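Local coordinates for protein dephospho-CoA kinase (Mycobacterium paratuberculosis, PDB 6N39) that probably phosphorylates the 3'-hydroxyl group of dephospho-coenzyme A with ATP, the last step of coenzyme A biosynthesis, and carries a C-terminal UPF0157 (GrpB) domain involved in its folding, at residues I202-H207 and A333-P338; P295-I300 and I329-D334. All coordinates share one frame; numbering follows the deposited sequence.

Contact 1 of 2, residues I202-H207 and A333-P338; sequences IVPFAH and ADPGRP
An acidic side chain lies flat on a phenylalanine: Asp-334 CB sits 3.5 Å from the centroid of the Phe-205 ring, 6° off the ring normal, a CH-pi contact over the middle of the face. The Asp-334 carboxylate continues over the CD2/CE2 side of the ring, its plane only 15° from the ring plane. Ring atom CD1 of Phe-205 also lies 3.7 Å from Ala-333 CB. At the backbone, a CA-H...O contact of 3.5 Å joins Phe-205 CA to Ala-333 O, nearly straight at 173°; Asn-208 of the same helix donates to that oxygen. On the less buried flank two proline rings meet, Pro-204 CG and Pro-335 CG being 3.7 Å apart. The carboxylate is held from its own loop and from the helix: Asp-334 OD1 accepts from Gly-336 N at 2.9 Å, closing an Asx turn, while OD2 forms a salt bridge with Arg-201, one helical turn before Phe-205. Helix 187-210 here meets the loop between strands 328-331 and 339-345, and Phe-205 also touches Leu-10 of strand 10-16. Without a conventional hydrogen bond between the segments, the interface rests on van der Waals, CH-pi and CH...O contacts, with turn and salt bridge steadying the carboxylate.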
ATOM      1  N   ILE A 202      12.788  -2.871   5.064  1.00 32.62           N
ATOM      2  CA  ILE A 202      12.733  -1.413   5.047  1.00 29.82           C
ATOM      3  C   ILE A 202      13.997  -0.820   4.441  1.00 37.85           C
ATOM      4  O   ILE A 202      13.922   0.078   3.593  1.00 40.76           O
ATOM      5  CB  ILE A 202      12.457  -0.867   6.457  1.00 33.41           C
ATOM      6  CG1 ILE A 202      11.042  -1.268   6.887  1.00 39.14           C
ATOM      7  CG2 ILE A 202      12.559   0.663   6.464  1.00 31.42           C
ATOM      8  CD1 ILE A 202      10.740  -1.016   8.343  1.00 40.43           C
ATOM      9  N   VAL A 203      15.180  -1.305   4.856  1.00 31.76           N
ATOM     10  CA  VAL A 203      16.425  -0.778   4.292  1.00 30.13           C
ATOM     11  C   VAL A 203      16.464  -0.928   2.772  1.00 38.64           C
ATOM     12  O   VAL A 203      16.700   0.077   2.078  1.00 34.24           O
ATOM     13  CB  VAL A 203      17.639  -1.418   4.988  1.00 34.36           C
ATOM     14  CG1 VAL A 203      18.885  -1.243   4.141  1.00 36.46           C
ATOM     15  CG2 VAL A 203      17.859  -0.811   6.398  1.00 33.97           C
ATOM     16  N   PRO A 204      16.260  -2.118   2.193  1.00 36.32           N
ATOM     17  CA  PRO A 204      16.283  -2.201   0.722  1.00 39.47           C
ATOM     18  C   PRO A 204      15.136  -1.447   0.054  1.00 37.04           C
ATOM     19  O   PRO A 204      15.344  -0.897  -1.027  1.00 36.13           O
ATOM     20  CB  PRO A 204      16.228  -3.715   0.446  1.00 33.49           C
ATOM     21  CG  PRO A 204      15.649  -4.322   1.693  1.00 34.61           C
ATOM     22  CD  PRO A 204      16.100  -3.447   2.822  1.00 33.83           C
ATOM     23  N   PHE A 205      13.947  -1.377   0.664  1.00 34.79           N
ATOM     24  CA  PHE A 205      12.859  -0.572   0.109  1.00 33.87           C
ATOM     25  C   PHE A 205      13.292   0.885  -0.051  1.00 39.26           C
ATOM     26  O   PHE A 205      13.181   1.468  -1.139  1.00 34.64           O
ATOM     27  CB  PHE A 205      11.624  -0.691   1.014  1.00 30.81           C
ATOM     28  CG  PHE A 205      10.315  -0.189   0.401  1.00 30.93           C
ATOM     29  CD1 PHE A 205      10.256   0.322  -0.893  1.00 25.52           C
ATOM     30  CD2 PHE A 205       9.134  -0.246   1.144  1.00 33.24           C
ATOM     31  CE1 PHE A 205       9.036   0.772  -1.440  1.00 28.39           C
ATOM     32  CE2 PHE A 205       7.922   0.204   0.620  1.00 36.27           C
ATOM     33  CZ  PHE A 205       7.868   0.705  -0.687  1.00 32.11           C
ATOM     34  N   ALA A 206      13.815   1.478   1.026  1.00 36.21           N
ATOM     35  CA  ALA A 206      14.267   2.870   0.974  1.00 40.83           C
ATOM     36  C   ALA A 206      15.422   3.049  -0.006  1.00 35.29           C
ATOM     37  O   ALA A 206      15.465   4.035  -0.758  1.00 36.22           O
ATOM     38  CB  ALA A 206      14.685   3.353   2.372  1.00 31.55           C
ATOM     39  N   HIS A 207      16.388   2.123   0.007  1.00 34.70           N
ATOM     40  CA  HIS A 207      17.523   2.259  -0.900  1.00 30.66           C
ATOM     41  C   HIS A 207      17.074   2.167  -2.351  1.00 32.86           C
ATOM     42  O   HIS A 207      17.545   2.928  -3.205  1.00 35.47           O
ATOM     43  CB  HIS A 207      18.579   1.189  -0.603  1.00 30.36           C
ATOM     44  CG  HIS A 207      19.737   1.225  -1.542  1.00 35.25           C
ATOM     45  ND1 HIS A 207      20.623   2.280  -1.587  1.00 38.75           N
ATOM     46  CD2 HIS A 207      20.171   0.331  -2.458  1.00 42.83           C
ATOM     47  CE1 HIS A 207      21.551   2.035  -2.492  1.00 40.73           C
ATOM     48  NE2 HIS A 207      21.302   0.857  -3.034  1.00 45.73           N
ATOM     49  N   ALA A 333       9.365  -0.942  -5.308  1.00 32.88           N
ATOM     50  CA  ALA A 333      10.706  -1.013  -4.745  1.00 34.83           C
ATOM     51  C   ALA A 333      10.768  -1.874  -3.484  1.00 33.34           C
ATOM     52  O   ALA A 333      11.852  -2.029  -2.915  1.00 35.30           O
ATOM     53  CB  ALA A 333      11.215   0.403  -4.423  1.00 30.57           C
ATOM     54  N   ASP A 334       9.635  -2.421  -3.034  1.00 32.74           N
ATOM     55  CA  ASP A 334       9.571  -3.164  -1.776  1.00 34.75           C
ATOM     56  C   ASP A 334       9.856  -4.639  -2.046  1.00 33.39           C
ATOM     57  O   ASP A 334       9.013  -5.315  -2.661  1.00 34.19           O
ATOM     58  CB  ASP A 334       8.191  -2.981  -1.148  1.00 34.33           C
ATOM     59  CG  ASP A 334       8.038  -3.680   0.209  1.00 37.59           C
ATOM     60  OD1 ASP A 334       8.960  -4.377   0.663  1.00 35.06           O
ATOM     61  OD2 ASP A 334       6.973  -3.501   0.836  1.00 37.94           O
ATOM     62  N   PRO A 335      11.000  -5.191  -1.615  1.00 32.34           N
ATOM     63  CA  PRO A 335      11.266  -6.612  -1.901  1.00 36.44           C
ATOM     64  C   PRO A 335      10.299  -7.564  -1.217  1.00 39.26           C
ATOM     65  O   PRO A 335      10.235  -8.731  -1.609  1.00 40.50           O
ATOM     66  CB  PRO A 335      12.703  -6.824  -1.396  1.00 35.96           C
ATOM     67  CG  PRO A 335      12.895  -5.761  -0.346  1.00 35.79           C
ATOM     68  CD  PRO A 335      12.088  -4.570  -0.824  1.00 29.40           C
ATOM     69  N   GLY A 336       9.537  -7.110  -0.223  1.00 36.86           N
ATOM     70  CA  GLY A 336       8.517  -7.957   0.363  1.00 33.94           C
ATOM     71  C   GLY A 336       7.243  -8.108  -0.451  1.00 39.98           C
ATOM     72  O   GLY A 336       6.406  -8.936  -0.098  1.00 39.97           O
ATOM     73  N   ARG A 337       7.050  -7.336  -1.522  1.00 32.21           N
ATOM     74  CA  ARG A 337       5.825  -7.428  -2.323  1.00 29.40           C
ATOM     75  C   ARG A 337       6.093  -6.958  -3.750  1.00 31.97           C
ATOM     76  O   ARG A 337       5.626  -5.889  -4.178  1.00 34.92           O
ATOM     77  CB  ARG A 337       4.704  -6.608  -1.675  1.00 31.21           C
ATOM     78  CG  ARG A 337       3.326  -6.678  -2.394  1.00 35.97           C
ATOM     79  CD  ARG A 337       2.834  -8.115  -2.620  1.00 37.40           C
ATOM     80  NE  ARG A 337       3.453  -8.726  -3.806  1.00 34.31           N
ATOM     81  CZ  ARG A 337       3.543 -10.037  -3.996  1.00 37.82           C
ATOM     82  NH1 ARG A 337       3.051 -10.881  -3.081  1.00 35.09           N
ATOM     83  NH2 ARG A 337       4.143 -10.511  -5.079  1.00 33.44           N
ATOM     84  N   PRO A 338       6.831  -7.745  -4.531  1.00 35.94           N
ATOM     85  CA  PRO A 338       6.996  -7.412  -5.950  1.00 30.49           C
ATOM     86  C   PRO A 338       5.650  -7.192  -6.626  1.00 33.27           C
ATOM     87  O   PRO A 338       4.703  -7.967  -6.446  1.00 33.15           O
ATOM     88  CB  PRO A 338       7.734  -8.630  -6.517  1.00 35.35           C
ATOM     89  CG  PRO A 338       8.496  -9.190  -5.328  1.00 39.48           C
ATOM     90  CD  PRO A 338       7.552  -8.978  -4.159  1.00 36.73           C
TER

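Contact 2 of 2, residues P295-I300 and I329-D334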
ATOM      1  N   PRO A 295       9.006   3.119  -8.413  1.00 26.10           N
ATOM      2  CA  PRO A 295       9.798   3.758  -9.471  1.00 29.10           C
ATOM      3  C   PRO A 295       9.321   3.319 -10.851  1.00 36.23           C
ATOM      4  O   PRO A 295       8.799   2.215 -11.036  1.00 29.71           O
ATOM      5  CB  PRO A 295      11.237   3.269  -9.202  1.00 27.59           C
ATOM      6  CG  PRO A 295      11.248   2.912  -7.712  1.00 30.23           C
ATOM      7  CD  PRO A 295       9.841   2.372  -7.452  1.00 25.31           C
ATOM      8  N   ARG A 296       9.566   4.180 -11.838  1.00 31.72           N
ATOM      9  CA  ARG A 296       9.249   3.857 -13.225  1.00 35.35           C
ATOM     10  C   ARG A 296      10.388   3.085 -13.896  1.00 31.90           C
ATOM     11  O   ARG A 296      11.565   3.339 -13.638  1.00 33.37           O
ATOM     12  CB  ARG A 296       8.965   5.129 -14.017  1.00 32.96           C
ATOM     13  CG  ARG A 296       8.595   4.838 -15.495  1.00 32.31           C
ATOM     14  CD  ARG A 296       7.707   5.923 -16.067  1.00 35.38           C
ATOM     15  NE  ARG A 296       8.493   7.016 -16.637  1.00 37.83           N
ATOM     16  CZ  ARG A 296       7.958   8.074 -17.251  1.00 46.60           C
ATOM     17  NH1 ARG A 296       6.615   8.186 -17.356  1.00 31.73           N
ATOM     18  NH2 ARG A 296       8.764   9.013 -17.751  1.00 39.67           N
ATOM     19  N   LEU A 297      10.032   2.124 -14.755  1.00 26.76           N
ATOM     20  CA  LEU A 297      11.002   1.505 -15.662  1.00 32.44           C
ATOM     21  C   LEU A 297      11.072   2.382 -16.905  1.00 36.19           C
ATOM     22  O   LEU A 297      10.156   2.381 -17.734  1.00 33.47           O
ATOM     23  CB  LEU A 297      10.605   0.071 -16.004  1.00 31.98           C
ATOM     24  CG  LEU A 297      10.666  -0.786 -14.733  1.00 42.87           C
ATOM     25  CD1 LEU A 297       9.818  -2.024 -14.832  1.00 50.79           C
ATOM     26  CD2 LEU A 297      12.117  -1.158 -14.452  1.00 40.64           C
ATOM     27  N   GLU A 298      12.160   3.134 -17.027  1.00 37.90           N
ATOM     28  CA  GLU A 298      12.179   4.260 -17.954  1.00 45.08           C
ATOM     29  C   GLU A 298      12.169   3.814 -19.417  1.00 46.28           C
ATOM     30  O   GLU A 298      11.615   4.522 -20.268  1.00 48.91           O
ATOM     31  CB  GLU A 298      13.396   5.149 -17.656  1.00 46.25           C
ATOM     32  CG  GLU A 298      13.158   6.644 -17.882  1.00 64.09           C
ATOM     33  CD  GLU A 298      11.968   7.215 -17.088  1.00 66.35           C
ATOM     34  OE1 GLU A 298      11.803   6.900 -15.885  1.00 57.95           O
ATOM     35  OE2 GLU A 298      11.193   7.991 -17.685  1.00 68.81           O
ATOM     36  N   HIS A 299      12.749   2.655 -19.737  1.00 37.68           N
ATOM     37  CA  HIS A 299      12.899   2.250 -21.131  1.00 43.00           C
ATOM     38  C   HIS A 299      11.901   1.185 -21.573  1.00 37.83           C
ATOM     39  O   HIS A 299      12.183   0.449 -22.527  1.00 40.84           O
ATOM     40  CB  HIS A 299      14.317   1.759 -21.379  1.00 44.27           C
ATOM     41  CG  HIS A 299      15.351   2.758 -20.988  1.00 57.95           C
ATOM     42  ND1 HIS A 299      15.575   3.909 -21.711  1.00 57.52           N
ATOM     43  CD2 HIS A 299      16.187   2.808 -19.925  1.00 56.58           C
ATOM     44  CE1 HIS A 299      16.526   4.614 -21.124  1.00 63.09           C
ATOM     45  NE2 HIS A 299      16.913   3.968 -20.038  1.00 64.96           N
ATOM     46  N   ILE A 300      10.764   1.065 -20.903  1.00 34.14           N
ATOM     47  CA  ILE A 300       9.668   0.223 -21.385  1.00 33.93           C
ATOM     48  C   ILE A 300       8.501   1.150 -21.690  1.00 39.37           C
ATOM     49  O   ILE A 300       7.913   1.744 -20.775  1.00 35.63           O
ATOM     50  CB  ILE A 300       9.266  -0.862 -20.377  1.00 35.21           C
ATOM     51  CG1 ILE A 300      10.478  -1.729 -20.010  1.00 41.89           C
ATOM     52  CG2 ILE A 300       8.144  -1.739 -20.966  1.00 33.74           C
ATOM     53  CD1 ILE A 300      10.156  -2.834 -19.028  1.00 40.68           C
ATOM     54  N   ILE A 329       5.163   1.730 -17.405  1.00 29.12           N
ATOM     55  CA  ILE A 329       5.137   0.667 -16.406  1.00 27.19           C
ATOM     56  C   ILE A 329       6.078   1.047 -15.269  1.00 33.70           C
ATOM     57  O   ILE A 329       7.189   1.539 -15.492  1.00 27.00           O
ATOM     58  CB  ILE A 329       5.491  -0.718 -17.006  1.00 29.28           C
ATOM     59  CG1 ILE A 329       5.486  -1.825 -15.923  1.00 25.11           C
ATOM     60  CG2 ILE A 329       6.825  -0.669 -17.746  1.00 29.60           C
ATOM     61  CD1 ILE A 329       5.846  -3.276 -16.500  1.00 31.87           C
ATOM     62  N   HIS A 330       5.584   0.895 -14.048  1.00 36.33           N
ATOM     63  CA  HIS A 330       6.339   1.078 -12.823  1.00 29.86           C
ATOM     64  C   HIS A 330       6.400  -0.266 -12.113  1.00 34.04           C
ATOM     65  O   HIS A 330       5.676  -1.206 -12.459  1.00 31.95           O
ATOM     66  CB  HIS A 330       5.665   2.106 -11.897  1.00 31.11           C
ATOM     67  CG  HIS A 330       5.542   3.482 -12.476  1.00 30.31           C
ATOM     68  ND1 HIS A 330       6.024   4.598 -11.830  1.00 31.07           N
ATOM     69  CD2 HIS A 330       4.964   3.927 -13.621  1.00 27.76           C
ATOM     70  CE1 HIS A 330       5.772   5.672 -12.561  1.00 30.56           C
ATOM     71  NE2 HIS A 330       5.114   5.294 -13.642  1.00 30.87           N
ATOM     72  N   ALA A 331       7.226  -0.350 -11.075  1.00 29.58           N
ATOM     73  CA  ALA A 331       7.175  -1.551 -10.245  1.00 31.49           C
ATOM     74  C   ALA A 331       7.536  -1.184  -8.816  1.00 30.59           C
ATOM     75  O   ALA A 331       8.148  -0.145  -8.557  1.00 32.13           O
ATOM     76  CB  ALA A 331       8.107  -2.663 -10.757  1.00 26.44           C
ATOM     77  N   SER A 332       7.160  -2.058  -7.884  1.00 28.31           N
ATOM     78  CA  SER A 332       7.406  -1.749  -6.478  1.00 29.26           C
ATOM     79  C   SER A 332       8.890  -1.841  -6.167  1.00 28.87           C
ATOM     80  O   SER A 332       9.592  -2.706  -6.687  1.00 30.52           O
ATOM     81  CB  SER A 332       6.631  -2.696  -5.565  1.00 29.39           C
ATOM     82  OG  SER A 332       6.959  -2.436  -4.213  1.00 33.06           O
ATOM     83  N   ALA A 333       9.365  -0.942  -5.308  1.00 32.88           N
ATOM     84  CA  ALA A 333      10.706  -1.013  -4.745  1.00 34.83           C
ATOM     85  C   ALA A 333      10.768  -1.874  -3.484  1.00 33.34           C
ATOM     86  O   ALA A 333      11.852  -2.029  -2.915  1.00 35.30           O
ATOM     87  CB  ALA A 333      11.215   0.403  -4.423  1.00 30.57           C
ATOM     88  N   ASP A 334       9.635  -2.421  -3.034  1.00 32.74           N
ATOM     89  CA  ASP A 334       9.571  -3.164  -1.776  1.00 34.75           C
ATOM     90  C   ASP A 334       9.856  -4.639  -2.046  1.00 33.39           C
ATOM     91  O   ASP A 334       9.013  -5.315  -2.661  1.00 34.19           O
ATOM     92  CB  ASP A 334       8.191  -2.981  -1.148  1.00 34.33           C
ATOM     93  CG  ASP A 334       8.038  -3.680   0.209  1.00 37.59           C
ATOM     94  OD1 ASP A 334       8.960  -4.377   0.663  1.00 35.06           O
ATOM     95  OD2 ASP A 334       6.973  -3.501   0.836  1.00 37.94           O
TER
HETATM   96  O   HOH W   1       4.634   7.096 -15.962  1.00 31.51           O
HETATM   97  O   HOH W   2       7.693   3.166 -18.553  1.00 31.49           O
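Arg-296 and His-330 form a single antiparallel beta bridge, a non-hydrogen-bonded pair with CA atoms 4.0 Å apart and one backbone hydrogen bond to each side. Ala-331 N donates to Pro-295 O at 3.0 Å, nearly along the C=O axis, and Leu-297 N donates to Ile-329 O, also at 3.0 Å. The tight part of the contact surrounds this bridge. Arg-296 CB packs over one face of the imidazole, 3.7 Å from the His-330 ring centroid and offset toward the rim, while Arg-296 CD comes close to NE2. His-330 ND1 is bonded to Tyr-294 O, and Leu-289 lies against the same side chain, which probably limits the ring's rotation. At one end of the contact Pro-295 CD packs 3.9 Å from Ala-333 CB.

The other side is more exposed and water-bridged. Arg-296 bends at chi3 (88°), which turns NE aside from the line of the preceding carbons; the guanidinium plane stands 60° from the imidazole. Its NH2 forms a salt bridge with Glu-298 OE2, 2.6 Å long and on the syn lone pair, and NH1 pairs with Asp-283. A water joins Arg-296 NH1 to the edge of the imidazole at His-330 NE2. Near the 297-300 type I turn, a second water donates to Leu-297 O and Ile-300 O and accepts from Ile-329 N, standing between strand and turn. Exposed Ile-300 still touches the strand, its CB and CG2 each 3.6 Å from Ile-329 CG2.

Strand 328-331 is the outermost strand on this side of the mixed four-stranded sheet in the GrpB-family domain, with 339-345 as its neighbour. The arrangement is that of an irregular loop pairing briefly with a sheet edge through an isolated antiparallel bridge.

Contacts 1 and 2 share Ala-333 and Asp-334, and lie about 13 Å apart, centre to centre. Contact 2 fastens strand 328-331 to the 295-300 loop within the GrpB-family domain; immediately beyond the strand, the same chain runs into contact 1 and meets helix 187-210, which spans the junction between the kinase and UPF0157 regions and packs on strands 10-16 and 115-119 of the parallel kinase sheet. Ala-333 serves both, with Phe-205 and Pro-295 touching its side chain, and Ser-332 CB also packs 3.6 Å from Arg-337 O. Both contacts are away from the predicted ATP-binding loop. The route from sheet edge to this helix is consistent with the part the C-terminal domain plays in folding of the full-length enzyme.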